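Local atomic coordinates of PfVFT1 (Plasmodium falciparum, PDB entry 5JKQ), a protein that probably binds a small solute in the cleft between its two lobes, as Venus flytrap domains and bacterial solute-binding proteins do. Residues Lys176-Ile181 and Val267-Leu272; Ser234-Leu239 and Gly255-Phe260; Lys75-Ile80 and Asn126-Tyr131. The protein carries 3 engineered substitutions. All coordinates share one frame; numbering follows the deposited sequence.

Interaction 1: residues Lys176-Ile181 and Val267-Leu272; sequences KHSNKI and VFDSFL
Ile181 and Phe268 form a hydrogen-bonded pair between two antiparallel strands. Ile181 N donates to Phe268 O at 3.0 Å, and Phe268 N donates back to Ile181 O at 3.2 Å. Next comes the non-hydrogen-bonded pair of Lys180 and Asp269, with CA atoms 4.5 Å apart. Regular pairing stops there. Ser270 and Phe271 leave the extended conformation, with a positive phi of 62° at Phe271. The chain bulges before Leu272 returns beside Asn179.

Side chains supply firm bonds at this break. Ser270 OG donates to Asn179 O at 2.6 Å and lies in the plane of that carbonyl. The same hydroxyl oxygen accepts from Leu272 N, which makes an ST turn. Asn179 ND2 reaches Leu272 O at 2.6 Å. This bond is nearly straight (170°) and lies in the plane of the Asn179 amide. Asp269 OD1 accepts from Phe271 N in an Asx turn, with the donor above the carboxylate plane. Less certain is Ser178 OG, modelled 2.4 Å from Asp269 OD1. That is too short to be reliable, so the details of this bond are doubtful. Lys180 NZ makes a long salt bridge to Asp269 OD2 at 3.5 Å.

Ile181 and Phe268 pack together on the other face from Lys180 and Asp269. Ile181 lies over one face of the Phe268 ring, its CB 4.1 Å from the ring centroid, a CH-pi contact. Its CD1 touches both Phe268 CE1 and Ser270 CB.

Helix 212-222 packs on the face of Ile181 and Leu272. Leu218 meets Ile181 and Ile221 meets Leu272. The polar part of this packing is a hydrogen bond from Asn214 to Asn179 OD1. Strand 175-184 also pairs with strand 250-253, so the contact lies within the mixed sheet of this lobe.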
loop_
_atom_site.group_PDB
_atom_site.type_symbol
_atom_site.label_atom_id
_atom_site.label_comp_id
_atom_site.label_asym_id
_atom_site.label_seq_id
_atom_site.Cartn_x
_atom_site.Cartn_y
_atom_site.Cartn_z
ATOM N N LYS A 176 3.730 4.618 1.359
ATOM C CA LYS A 176 4.405 3.585 2.138
ATOM C C LYS A 176 4.221 3.807 3.635
ATOM O O LYS A 176 3.936 4.921 4.077
ATOM C CB LYS A 176 5.902 3.563 1.817
ATOM C CG LYS A 176 6.240 3.587 0.336
ATOM C CD LYS A 176 7.745 3.538 0.133
ATOM C CE LYS A 176 8.133 3.850 -1.304
ATOM N NZ LYS A 176 8.960 2.767 -1.904
ATOM N N HIS A 177 4.377 2.735 4.406
ATOM C CA HIS A 177 4.583 2.853 5.844
ATOM C C HIS A 177 5.835 2.059 6.201
ATOM O O HIS A 177 6.214 1.131 5.487
ATOM C CB HIS A 177 3.358 2.372 6.633
ATOM C CG HIS A 177 3.206 0.884 6.701
ATOM N ND1 HIS A 177 2.330 0.189 5.896
ATOM C CD2 HIS A 177 3.790 -0.039 7.503
ATOM C CE1 HIS A 177 2.393 -1.098 6.185
ATOM N NE2 HIS A 177 3.273 -1.264 7.156
ATOM N N SER A 178 6.488 2.445 7.291
ATOM C CA SER A 178 7.754 1.835 7.675
ATOM C C SER A 178 7.557 0.714 8.691
ATOM O O SER A 178 6.485 0.574 9.279
ATOM C CB SER A 178 8.700 2.895 8.240
ATOM O OG SER A 178 10.018 2.386 8.348
ATOM N N ASN A 179 8.604 -0.082 8.881
ATOM C CA ASN A 179 8.588 -1.180 9.839
ATOM C C ASN A 179 9.587 -0.939 10.964
ATOM O O ASN A 179 10.794 -0.864 10.731
ATOM C CB ASN A 179 8.894 -2.502 9.134
ATOM C CG ASN A 179 7.841 -2.871 8.114
ATOM O OD1 ASN A 179 6.881 -3.571 8.425
ATOM N ND2 ASN A 179 8.011 -2.393 6.888
ATOM N N LYS A 180 9.076 -0.808 12.183
ATOM C CA LYS A 180 9.925 -0.567 13.338
ATOM C C LYS A 180 10.361 -1.888 13.960
ATOM O O LYS A 180 9.685 -2.908 13.819
ATOM C CB LYS A 180 9.196 0.301 14.365
ATOM C CG LYS A 180 8.646 1.590 13.772
ATOM C CD LYS A 180 8.038 2.480 14.836
ATOM C CE LYS A 180 7.374 3.702 14.224
ATOM N NZ LYS A 180 8.321 4.520 13.416
ATOM N N ILE A 181 11.506 -1.859 14.629
ATOM C CA ILE A 181 12.068 -3.046 15.259
ATOM C C ILE A 181 12.245 -2.783 16.745
ATOM O O ILE A 181 12.998 -1.890 17.131
ATOM C CB ILE A 181 13.428 -3.435 14.632
ATOM C CG1 ILE A 181 13.251 -3.741 13.142
ATOM C CG2 ILE A 181 14.033 -4.644 15.350
ATOM C CD1 ILE A 181 14.552 -3.906 12.385
ATOM N N VAL A 267 13.518 0.764 20.547
ATOM C CA VAL A 267 12.740 0.763 19.311
ATOM C C VAL A 267 13.341 1.745 18.311
ATOM O O VAL A 267 13.487 2.932 18.604
ATOM C CB VAL A 267 11.262 1.130 19.556
ATOM C CG1 VAL A 267 10.437 0.846 18.309
ATOM C CG2 VAL A 267 10.694 0.355 20.737
ATOM N N PHE A 268 13.691 1.240 17.131
ATOM C CA PHE A 268 14.251 2.072 16.074
ATOM C C PHE A 268 13.579 1.764 14.740
ATOM O O PHE A 268 13.095 0.653 14.515
ATOM C CB PHE A 268 15.767 1.869 15.970
ATOM C CG PHE A 268 16.177 0.449 15.693
ATOM C CD1 PHE A 268 16.248 -0.025 14.393
ATOM C CD2 PHE A 268 16.503 -0.408 16.732
ATOM C CE1 PHE A 268 16.628 -1.329 14.133
ATOM C CE2 PHE A 268 16.886 -1.714 16.479
ATOM C CZ PHE A 268 16.947 -2.173 15.178
ATOM N N ASP A 269 13.547 2.764 13.864
ATOM C CA ASP A 269 12.941 2.625 12.547
ATOM C C ASP A 269 13.958 2.046 11.568
ATOM O O ASP A 269 14.959 2.688 11.249
ATOM C CB ASP A 269 12.428 3.983 12.052
ATOM C CG ASP A 269 11.400 3.856 10.938
ATOM O OD1 ASP A 269 11.403 2.832 10.222
ATOM O OD2 ASP A 269 10.586 4.789 10.781
ATOM N N SER A 270 13.703 0.827 11.102
ATOM C CA SER A 270 14.587 0.165 10.146
ATOM C C SER A 270 14.571 0.863 8.792
ATOM O O SER A 270 15.495 0.703 7.993
ATOM C CB SER A 270 14.182 -1.298 9.963
ATOM O OG SER A 270 12.917 -1.397 9.329
ATOM N N PHE A 271 13.505 1.622 8.546
ATOM C CA PHE A 271 13.260 2.276 7.261
ATOM C C PHE A 271 13.102 1.256 6.133
ATOM O O PHE A 271 13.195 1.601 4.956
ATOM C CB PHE A 271 14.381 3.270 6.933
ATOM C CG PHE A 271 14.473 4.418 7.899
ATOM C CD1 PHE A 271 13.355 5.177 8.193
ATOM C CD2 PHE A 271 15.674 4.735 8.514
ATOM C CE1 PHE A 271 13.429 6.234 9.077
ATOM C CE2 PHE A 271 15.755 5.794 9.402
ATOM C CZ PHE A 271 14.627 6.543 9.683
ATOM N N LEU A 272 12.863 -0.000 6.505
ATOM C CA LEU A 272 12.444 -1.020 5.553
ATOM C C LEU A 272 10.949 -0.845 5.325
ATOM O O LEU A 272 10.142 -1.144 6.206
ATOM C CB LEU A 272 12.762 -2.425 6.072
ATOM C CG LEU A 272 14.250 -2.743 6.257
ATOM C CD1 LEU A 272 14.429 -3.990 7.112
ATOM C CD2 LEU A 272 14.944 -2.912 4.907
#

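Interaction 2: residues Ser234-Leu239 and Gly255-Phe260; sequences SSYIDL and GIPFNF
Tyr236 meets the side chains of Ile256, Pro257, Phe258 and Phe260, and its ring carries most of the contact. Pro257 CD sits over the centre of one ring face, 3.6 Å from the Tyr236 centroid, in a CH-pi contact. Phe258 is met differently. An edge of the Tyr236 ring, led by CE2, points into the centre of the Phe258 face, giving a T-shaped pair with centroids 5.0 Å apart and planes at 83°. Ile256 CD1 touches Tyr236 CE1 at 3.8 Å. Phe260 joins obliquely, its ring at 41° to that of Tyr236, with Phe260 CE2 3.7 Å from Tyr236 CZ.

The Tyr236 hydroxyl reaches the loop backbone. Tyr236 OH lies 2.7 Å from Phe258 O, but this hydrogen bond is weak, and its proton has another acceptor within reach. A water lies 3.1 Å from Tyr236 OH and accepts from Phe260 N, linking the hydroxyl to a second point of the loop.

Ile237 follows on the helix and brings CG1 to the edge of the Phe258 ring. Further out, Tyr236 is the first residue of the helix, directly after the N-cap Ser235. Ser235 OG accepts from Asp238 N at 3.3 Å. The CB of Tyr236 points to the loop, and its CG stands anti to the backbone N (chi1 171°). Met182 of strand 175-184 also touches Tyr236. Phe260 packs on Ser240 and Leu244 of helix 236-244.

The contact is thus an aromatic cluster of Tyr236, Phe258 and Phe260, with proline and isoleucine added. No charged group takes part. The contact rests mainly on apolar and ring packing, with a weak hydroxyl bond and a water at its polar end.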
loop_
_atom_site.group_PDB
_atom_site.type_symbol
_atom_site.label_atom_id
_atom_site.label_comp_id
_atom_site.label_asym_id
_atom_site.label_seq_id
_atom_site.Cartn_x
_atom_site.Cartn_y
_atom_site.Cartn_z
ATOM N N SER A 234 -1.466 -11.170 17.677
ATOM C CA SER A 234 -2.655 -10.446 17.235
ATOM C C SER A 234 -2.710 -9.023 17.793
ATOM O O SER A 234 -3.642 -8.274 17.498
ATOM C CB SER A 234 -3.916 -11.207 17.650
ATOM O OG SER A 234 -3.893 -12.536 17.160
ATOM N N SER A 235 -1.722 -8.654 18.602
ATOM C CA SER A 235 -1.698 -7.321 19.193
ATOM C C SER A 235 -0.296 -6.912 19.620
ATOM O O SER A 235 0.604 -7.744 19.735
ATOM C CB SER A 235 -2.641 -7.256 20.398
ATOM O OG SER A 235 -2.169 -8.064 21.461
ATOM N N TYR A 236 -0.128 -5.614 19.847
ATOM C CA TYR A 236 1.134 -5.061 20.313
ATOM C C TYR A 236 1.549 -5.693 21.639
ATOM O O TYR A 236 2.720 -6.010 21.844
ATOM C CB TYR A 236 1.007 -3.545 20.451
ATOM C CG TYR A 236 2.173 -2.861 21.123
ATOM C CD1 TYR A 236 3.423 -2.818 20.521
ATOM C CD2 TYR A 236 2.015 -2.229 22.349
ATOM C CE1 TYR A 236 4.488 -2.181 21.128
ATOM C CE2 TYR A 236 3.074 -1.586 22.963
ATOM C CZ TYR A 236 4.308 -1.565 22.348
ATOM O OH TYR A 236 5.365 -0.927 22.954
ATOM N N ILE A 237 0.577 -5.887 22.526
ATOM C CA ILE A 237 0.843 -6.459 23.841
ATOM C C ILE A 237 1.341 -7.898 23.710
ATOM O O ILE A 237 2.254 -8.307 24.426
ATOM C CB ILE A 237 -0.417 -6.404 24.734
ATOM C CG1 ILE A 237 -0.744 -4.947 25.066
ATOM C CG2 ILE A 237 -0.220 -7.198 26.033
ATOM C CD1 ILE A 237 -2.107 -4.740 25.696
ATOM N N ASP A 238 0.749 -8.658 22.790
ATOM C CA ASP A 238 1.181 -10.030 22.537
ATOM C C ASP A 238 2.604 -10.043 22.004
ATOM O O ASP A 238 3.474 -10.736 22.531
ATOM C CB ASP A 238 0.257 -10.727 21.533
ATOM C CG ASP A 238 -1.162 -10.871 22.041
ATOM O OD1 ASP A 238 -1.361 -10.874 23.273
ATOM O OD2 ASP A 238 -2.080 -10.992 21.203
ATOM N N LEU A 239 2.816 -9.271 20.943
ATOM C CA LEU A 239 4.120 -9.137 20.308
ATOM C C LEU A 239 5.174 -8.761 21.350
ATOM O O LEU A 239 6.231 -9.387 21.432
ATOM C CB LEU A 239 4.034 -8.089 19.187
ATOM C CG LEU A 239 5.194 -7.753 18.237
ATOM C CD1 LEU A 239 6.349 -7.042 18.935
ATOM C CD2 LEU A 239 5.677 -8.993 17.503
ATOM N N GLY A 255 3.847 0.265 14.365
ATOM C CA GLY A 255 3.524 1.329 15.300
ATOM C C GLY A 255 3.682 0.950 16.759
ATOM O O GLY A 255 3.706 -0.229 17.110
ATOM N N ILE A 256 3.784 1.973 17.605
ATOM C CA ILE A 256 3.963 1.802 19.043
ATOM C C ILE A 256 2.864 2.562 19.795
ATOM O O ILE A 256 2.947 3.780 19.947
ATOM C CB ILE A 256 5.354 2.311 19.500
ATOM C CG1 ILE A 256 6.470 1.603 18.722
ATOM C CG2 ILE A 256 5.538 2.122 21.001
ATOM C CD1 ILE A 256 6.552 0.096 18.949
ATOM N N PRO A 257 1.822 1.846 20.256
ATOM C CA PRO A 257 0.737 2.470 21.026
ATOM C C PRO A 257 1.211 3.132 22.323
ATOM O O PRO A 257 0.779 4.244 22.631
ATOM C CB PRO A 257 -0.194 1.294 21.340
ATOM C CG PRO A 257 0.104 0.280 20.310
ATOM C CD PRO A 257 1.560 0.417 20.010
ATOM N N PHE A 258 2.075 2.447 23.070
ATOM C CA PHE A 258 2.651 2.992 24.298
ATOM C C PHE A 258 4.072 2.463 24.486
ATOM O O PHE A 258 4.460 1.478 23.854
ATOM C CB PHE A 258 1.780 2.653 25.514
ATOM C CG PHE A 258 1.582 1.177 25.735
ATOM C CD1 PHE A 258 2.531 0.430 26.414
ATOM C CD2 PHE A 258 0.439 0.542 25.275
ATOM C CE1 PHE A 258 2.348 -0.927 26.621
ATOM C CE2 PHE A 258 0.251 -0.815 25.480
ATOM C CZ PHE A 258 1.206 -1.549 26.154
ATOM N N ASN A 259 4.840 3.122 25.350
ATOM C CA ASN A 259 6.245 2.780 25.560
ATOM C C ASN A 259 6.468 1.854 26.750
ATOM O O ASN A 259 5.854 2.017 27.804
ATOM C CB ASN A 259 7.080 4.050 25.770
ATOM C CG ASN A 259 7.121 4.941 24.543
ATOM O OD1 ASN A 259 6.670 6.086 24.581
ATOM N ND2 ASN A 259 7.676 4.426 23.453
ATOM N N PHE A 260 7.353 0.880 26.574
ATOM C CA PHE A 260 7.865 0.104 27.695
ATOM C C PHE A 260 9.068 0.842 28.268
ATOM O O PHE A 260 9.487 1.860 27.715
ATOM C CB PHE A 260 8.235 -1.311 27.258
ATOM C CG PHE A 260 7.044 -2.188 27.002
ATOM C CD1 PHE A 260 6.411 -2.838 28.049
ATOM C CD2 PHE A 260 6.550 -2.353 25.722
ATOM C CE1 PHE A 260 5.309 -3.641 27.820
ATOM C CE2 PHE A 260 5.451 -3.156 25.487
ATOM C CZ PHE A 260 4.829 -3.801 26.537
HETATM O O HOH W 1 8.160 0.071 23.839
#

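Interaction 3: residues Lys75-Ile80 and Asn126-Tyr131; sequences KKEVKI and NIAYNY. Engineered in segment 126-131: Ala128 (natural residue Thr).
Asn126 takes part in the first backbone bonds between two parallel strands. Its N donates to Lys76 O at 2.8 Å, and its O accepts from Val78 N at 3.0 Å. Ala128 repeats the pattern two residues further on, with its N bonded to Val78 O and its O to Ile80 N. Asn130 N to Ile80 O, at 2.8 Å, extends the series. Ala128 is an engineered residue, Thr in the natural sequence.

The strands belong to a beta-alpha-beta crossover: strand 77-83, helix 102-118, strand 126-132. Strand 146-147 flanks strand 77-83 on its other side, giving the order 2-1-3, consistent with a lobe of a solute-binding protein. Lys76, with positive phi, ends the preceding helix in a Schellman motif.

Apolar contacts lie on the face covered by the crossover helix. Ile80 CB stands over one face of the Tyr129 ring, offset toward the rim, and Ile80 CG2 presses on Tyr129 CE1 at 3.3 Å. Ile80 CD1 meets Ile127 CG2 at 4.0 Å. Trp111 and Met107 of the helix pack on this face.

Polar side chains meet on the other face. Glu77 and Asn126 run side by side, joined by a weak bond from Asn126 ND2 to Glu77 OE1 at 3.4 Å.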
loop_
_atom_site.group_PDB
_atom_site.type_symbol
_atom_site.label_atom_id
_atom_site.label_comp_id
_atom_site.label_asym_id
_atom_site.label_seq_id
_atom_site.Cartn_x
_atom_site.Cartn_y
_atom_site.Cartn_z
ATOM N N LYS A 75 -19.139 7.986 -18.903
ATOM C CA LYS A 75 -20.104 7.759 -17.830
ATOM C C LYS A 75 -19.895 8.703 -16.646
ATOM O O LYS A 75 -20.727 8.750 -15.740
ATOM C CB LYS A 75 -20.026 6.308 -17.351
ATOM C CG LYS A 75 -20.883 5.341 -18.156
ATOM C CD LYS A 75 -20.081 4.147 -18.650
ATOM C CE LYS A 75 -19.577 3.283 -17.500
ATOM N NZ LYS A 75 -18.752 2.139 -17.983
ATOM N N LYS A 76 -18.799 9.459 -16.666
ATOM C CA LYS A 76 -18.415 10.294 -15.528
ATOM C C LYS A 76 -18.436 9.472 -14.240
ATOM O O LYS A 76 -18.918 9.930 -13.201
ATOM C CB LYS A 76 -19.337 11.515 -15.399
ATOM C CG LYS A 76 -19.057 12.634 -16.394
ATOM C CD LYS A 76 -19.853 13.889 -16.035
ATOM C CE LYS A 76 -19.421 15.102 -16.849
ATOM N NZ LYS A 76 -19.809 15.011 -18.286
ATOM N N GLU A 77 -17.922 8.248 -14.318
ATOM C CA GLU A 77 -17.869 7.371 -13.154
ATOM C C GLU A 77 -16.744 6.346 -13.249
ATOM O O GLU A 77 -16.481 5.790 -14.316
ATOM C CB GLU A 77 -19.205 6.647 -12.972
ATOM C CG GLU A 77 -19.222 5.685 -11.788
ATOM C CD GLU A 77 -20.595 5.095 -11.525
ATOM O OE1 GLU A 77 -21.466 5.820 -10.999
ATOM O OE2 GLU A 77 -20.801 3.905 -11.841
ATOM N N VAL A 78 -16.089 6.106 -12.115
ATOM C CA VAL A 78 -15.082 5.058 -11.999
ATOM C C VAL A 78 -15.501 4.079 -10.905
ATOM O O VAL A 78 -16.003 4.485 -9.856
ATOM C CB VAL A 78 -13.682 5.638 -11.688
ATOM C CG1 VAL A 78 -13.708 6.479 -10.414
ATOM C CG2 VAL A 78 -12.644 4.520 -11.589
ATOM N N LYS A 79 -15.302 2.790 -11.168
ATOM C CA LYS A 79 -15.627 1.740 -10.208
ATOM C C LYS A 79 -14.364 1.232 -9.521
ATOM O O LYS A 79 -13.465 0.702 -10.176
ATOM C CB LYS A 79 -16.343 0.580 -10.900
ATOM C CG LYS A 79 -17.575 0.980 -11.695
ATOM C CD LYS A 79 -18.206 -0.239 -12.348
ATOM C CE LYS A 79 -19.134 0.140 -13.489
ATOM N NZ LYS A 79 -19.154 -0.914 -14.544
ATOM N N ILE A 80 -14.304 1.398 -8.200
ATOM C CA ILE A 80 -13.152 0.970 -7.413
ATOM C C ILE A 80 -13.525 -0.246 -6.572
ATOM O O ILE A 80 -14.633 -0.331 -6.040
ATOM C CB ILE A 80 -12.627 2.107 -6.496
ATOM C CG1 ILE A 80 -11.903 3.173 -7.321
ATOM C CG2 ILE A 80 -11.638 1.581 -5.456
ATOM C CD1 ILE A 80 -12.803 4.102 -8.078
ATOM N N ASN A 126 -17.799 10.628 -10.699
ATOM C CA ASN A 126 -18.285 9.995 -9.483
ATOM C C ASN A 126 -17.451 8.766 -9.138
ATOM O O ASN A 126 -17.049 8.012 -10.024
ATOM C CB ASN A 126 -19.760 9.611 -9.639
ATOM C CG ASN A 126 -20.343 9.011 -8.374
ATOM O OD1 ASN A 126 -20.681 9.727 -7.430
ATOM N ND2 ASN A 126 -20.473 7.689 -8.351
ATOM N N ILE A 127 -17.177 8.584 -7.850
ATOM C CA ILE A 127 -16.480 7.399 -7.362
ATOM C C ILE A 127 -17.501 6.387 -6.847
ATOM O O ILE A 127 -18.234 6.661 -5.896
ATOM C CB ILE A 127 -15.473 7.747 -6.239
ATOM C CG1 ILE A 127 -14.355 8.636 -6.780
ATOM C CG2 ILE A 127 -14.860 6.495 -5.637
ATOM C CD1 ILE A 127 -14.585 10.115 -6.563
ATOM N N ALA A 128 -17.545 5.224 -7.491
ATOM C CA ALA A 128 -18.435 4.141 -7.084
ATOM C C ALA A 128 -17.634 2.988 -6.490
ATOM O O ALA A 128 -16.938 2.271 -7.205
ATOM C CB ALA A 128 -19.258 3.658 -8.267
ATOM N N TYR A 129 -17.737 2.812 -5.176
ATOM C CA TYR A 129 -17.053 1.717 -4.497
ATOM C C TYR A 129 -17.873 0.431 -4.538
ATOM O O TYR A 129 -19.052 0.426 -4.187
ATOM C CB TYR A 129 -16.756 2.090 -3.044
ATOM C CG TYR A 129 -15.368 2.644 -2.822
ATOM C CD1 TYR A 129 -14.274 1.795 -2.714
ATOM C CD2 TYR A 129 -15.151 4.010 -2.714
ATOM C CE1 TYR A 129 -13.003 2.290 -2.508
ATOM C CE2 TYR A 129 -13.882 4.515 -2.510
ATOM C CZ TYR A 129 -12.812 3.650 -2.407
ATOM O OH TYR A 129 -11.545 4.144 -2.202
ATOM N N ASN A 130 -17.241 -0.652 -4.985
ATOM C CA ASN A 130 -17.824 -1.989 -4.909
ATOM C C ASN A 130 -16.949 -2.884 -4.040
ATOM O O ASN A 130 -15.723 -2.847 -4.144
ATOM C CB ASN A 130 -17.986 -2.599 -6.304
ATOM C CG ASN A 130 -18.999 -1.855 -7.153
ATOM O OD1 ASN A 130 -19.234 -0.663 -6.961
ATOM N ND2 ASN A 130 -19.605 -2.558 -8.099
ATOM N N TYR A 131 -17.579 -3.683 -3.186
ATOM C CA TYR A 131 -16.846 -4.518 -2.241
ATOM C C TYR A 131 -16.881 -5.994 -2.639
ATOM O O TYR A 131 -17.914 -6.509 -3.068
ATOM C CB TYR A 131 -17.410 -4.338 -0.830
ATOM C CG TYR A 131 -17.361 -2.916 -0.317
ATOM C CD1 TYR A 131 -16.388 -2.028 -0.760
ATOM C CD2 TYR A 131 -18.281 -2.464 0.619
ATOM C CE1 TYR A 131 -16.338 -0.730 -0.289
ATOM C CE2 TYR A 131 -18.239 -1.169 1.093
ATOM C CZ TYR A 131 -17.265 -0.307 0.637
ATOM O OH TYR A 131 -17.224 0.982 1.111
#

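From the N terminus, interaction 3 comes first. It closes the loop from strand 77-83 through helix 102-118 to strand 126-132, within the three-stranded parallel sheet. The chain then reaches strand 175-184, where interaction 1 opens. That contact closes only when strand 265-281 returns. Interaction 2 is nested inside this long loop and joins the start of helix 236-244 to the loop after strand 250-253. Interactions 1 and 2 touch: Ile256 packs on Val267 and Lys180. Both belong to the part of the fold built on the mixed sheet. Interaction 3 lies on the opposite side of the chain's centre, its centre about 34 Å from that of interaction 1, as expected for a bi-lobed protein.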